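Local coordinates for protein A151R (African swine fever virus Georgia 2007/1, PDB 7CMA) that is a non-structural viral protein that binds a zinc ion and is of unsettled function, though it has been named an oxygenase, at residues L107-Y112 against T140-F145. Residues are numbered along the deposited sequence; the frame is centred on the assembly and turned at random.
With ZN (zinc ion), chain C.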
loop_
_atom_site.group_PDB
_atom_site.type_symbol
_atom_site.label_atom_id
_atom_site.label_comp_id
_atom_site.label_asym_id
_atom_site.label_seq_id
_atom_site.Cartn_x
_atom_site.Cartn_y
_atom_site.Cartn_z
ATOM N N LEU A 107 -26.610 -12.655 5.382
ATOM C CA LEU A 107 -25.360 -12.119 5.985
ATOM C C LEU A 107 -25.344 -12.437 7.484
ATOM O O LEU A 107 -26.431 -12.604 8.063
ATOM C CB LEU A 107 -25.294 -10.612 5.728
ATOM C CG LEU A 107 -24.853 -10.203 4.323
ATOM C CD1 LEU A 107 -24.953 -8.696 4.140
ATOM C CD2 LEU A 107 -23.437 -10.678 4.037
ATOM N N TYR A 108 -24.155 -12.644 8.051
ATOM C CA TYR A 108 -23.959 -12.842 9.511
ATOM C C TYR A 108 -23.485 -11.515 10.124
ATOM O O TYR A 108 -22.730 -10.797 9.447
ATOM C CB TYR A 108 -22.981 -13.994 9.758
ATOM C CG TYR A 108 -23.519 -15.359 9.401
ATOM C CD1 TYR A 108 -23.570 -15.788 8.082
ATOM C CD2 TYR A 108 -24.040 -16.198 10.370
ATOM C CE1 TYR A 108 -24.118 -17.014 7.741
ATOM C CE2 TYR A 108 -24.562 -17.441 10.049
ATOM C CZ TYR A 108 -24.587 -17.859 8.728
ATOM O OH TYR A 108 -25.148 -19.060 8.394
ATOM N N HIS A 109 -24.045 -11.173 11.282
ATOM C CA HIS A 109 -23.824 -9.820 11.846
ATOM C C HIS A 109 -23.221 -9.828 13.242
ATOM O O HIS A 109 -23.552 -10.723 14.023
ATOM C CB HIS A 109 -25.159 -9.059 11.906
ATOM C CG HIS A 109 -25.917 -8.979 10.624
ATOM N ND1 HIS A 109 -25.870 -7.868 9.814
ATOM C CD2 HIS A 109 -26.767 -9.843 10.031
ATOM C CE1 HIS A 109 -26.641 -8.060 8.765
ATOM N NE2 HIS A 109 -27.198 -9.261 8.875
ATOM N N THR A 110 -22.376 -8.846 13.518
ATOM C CA THR A 110 -21.787 -8.647 14.869
ATOM C C THR A 110 -22.410 -7.402 15.514
ATOM O O THR A 110 -22.293 -7.264 16.751
ATOM C CB THR A 110 -20.260 -8.514 14.787
ATOM O OG1 THR A 110 -19.980 -7.525 13.799
ATOM C CG2 THR A 110 -19.567 -9.811 14.425
ATOM N N ASN A 111 -22.855 -6.453 14.689
ATOM C CA ASN A 111 -23.385 -5.133 15.131
ATOM C C ASN A 111 -22.235 -4.277 15.685
ATOM O O ASN A 111 -22.515 -3.404 16.514
ATOM C CB ASN A 111 -24.495 -5.292 16.178
ATOM C CG ASN A 111 -25.886 -5.150 15.596
ATOM O OD1 ASN A 111 -26.137 -5.594 14.480
ATOM N ND2 ASN A 111 -26.791 -4.525 16.335
ATOM N N TYR A 112 -20.984 -4.585 15.314
ATOM C CA TYR A 112 -19.782 -3.866 15.826
ATOM C C TYR A 112 -19.758 -2.436 15.276
ATOM O O TYR A 112 -19.621 -1.511 16.080
ATOM C CB TYR A 112 -18.488 -4.609 15.470
ATOM C CG TYR A 112 -18.163 -5.784 16.361
ATOM C CD1 TYR A 112 -18.665 -5.870 17.648
ATOM C CD2 TYR A 112 -17.377 -6.831 15.903
ATOM C CE1 TYR A 112 -18.395 -6.962 18.458
ATOM C CE2 TYR A 112 -17.067 -7.910 16.714
ATOM C CZ TYR A 112 -17.588 -7.982 17.991
ATOM O OH TYR A 112 -17.306 -9.055 18.783
ATOM N N THR A 140 -20.598 -6.393 5.658
ATOM C CA THR A 140 -19.491 -5.416 5.527
ATOM C C THR A 140 -19.843 -4.094 6.200
ATOM O O THR A 140 -18.962 -3.235 6.286
ATOM C CB THR A 140 -19.199 -5.158 4.052
ATOM O OG1 THR A 140 -20.360 -4.555 3.483
ATOM C CG2 THR A 140 -18.844 -6.421 3.300
ATOM N N LYS A 141 -21.087 -3.945 6.644
ATOM C CA LYS A 141 -21.534 -2.692 7.297
ATOM C C LYS A 141 -21.231 -2.748 8.791
ATOM O O LYS A 141 -20.813 -1.732 9.330
ATOM C CB LYS A 141 -23.031 -2.479 7.066
ATOM C CG LYS A 141 -23.476 -2.487 5.613
ATOM C CD LYS A 141 -24.832 -1.849 5.419
ATOM C CE LYS A 141 -25.386 -1.253 6.697
ATOM N NZ LYS A 141 -26.653 -0.523 6.460
ATOM N N CYS A 142 -21.436 -3.900 9.419
ATOM C CA CYS A 142 -21.246 -3.992 10.886
ATOM C C CYS A 142 -19.991 -4.789 11.247
ATOM O O CYS A 142 -19.574 -4.710 12.394
ATOM C CB CYS A 142 -22.461 -4.622 11.547
ATOM S SG CYS A 142 -22.844 -6.304 11.008
ATOM N N THR A 143 -19.431 -5.541 10.303
ATOM C CA THR A 143 -18.280 -6.417 10.642
ATOM C C THR A 143 -17.067 -6.024 9.801
ATOM O O THR A 143 -17.122 -6.170 8.576
ATOM C CB THR A 143 -18.661 -7.902 10.574
ATOM O OG1 THR A 143 -19.943 -8.092 11.170
ATOM C CG2 THR A 143 -17.637 -8.803 11.228
ATOM N N SER A 144 -16.025 -5.529 10.461
ATOM C CA SER A 144 -14.782 -5.153 9.751
ATOM C C SER A 144 -13.646 -6.065 10.198
ATOM O O SER A 144 -13.695 -6.560 11.323
ATOM C CB SER A 144 -14.419 -3.722 10.008
ATOM O OG SER A 144 -14.158 -3.517 11.386
ATOM N N PHE A 145 -12.651 -6.233 9.340
ATOM C CA PHE A 145 -11.476 -7.036 9.729
ATOM C C PHE A 145 -10.187 -6.294 9.369
ATOM O O PHE A 145 -10.234 -5.472 8.446
ATOM C CB PHE A 145 -11.466 -8.366 8.974
ATOM C CG PHE A 145 -12.621 -9.309 9.191
ATOM C CD1 PHE A 145 -12.579 -10.260 10.193
ATOM C CD2 PHE A 145 -13.727 -9.282 8.357
ATOM C CE1 PHE A 145 -13.634 -11.137 10.382
ATOM C CE2 PHE A 145 -14.783 -10.158 8.550
ATOM C CZ PHE A 145 -14.733 -11.084 9.560
HETATM ZN ZN ZN C . -24.656 -6.000 9.674
#
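Half of a zinc site built from three cysteines and one histidine is formed where H109, at the end of strand 107-109, meets C142, the second cysteine of a CxxC pair in the loop after strand 125-127. H109 ND1 binds the zinc at 2.2 Å and C142 SG binds it at 2.3 Å; C139 and C116 complete the four ligands. The sulfur of C142 lies at the edge of the imidazole ring, near its plane, and the other ring nitrogen, NE2, is hydrogen-bonded to the carbonyl oxygen of E104, a second-shell contact that helps fix the rotation of the ring. With SG set between its own backbone N and carbonyl carbon (chi1 61°), C142 also receives two weak N-H...S bonds, from T110 N at 3.6 Å and from N111 N at 3.7 Å. Such bonds would be expected to draw some negative charge from the thiolate, as in other zinc-cysteine sites. The CB of N111 points away from segment 140-145, and its ND2 bonds to I117 O. Farther from the metal, the side chains of T110 and T143 cross at about a right angle, their methyl CG2 atoms 3.9 Å apart, and the two OG1 hydroxyls share a 2.7 Å hydrogen bond.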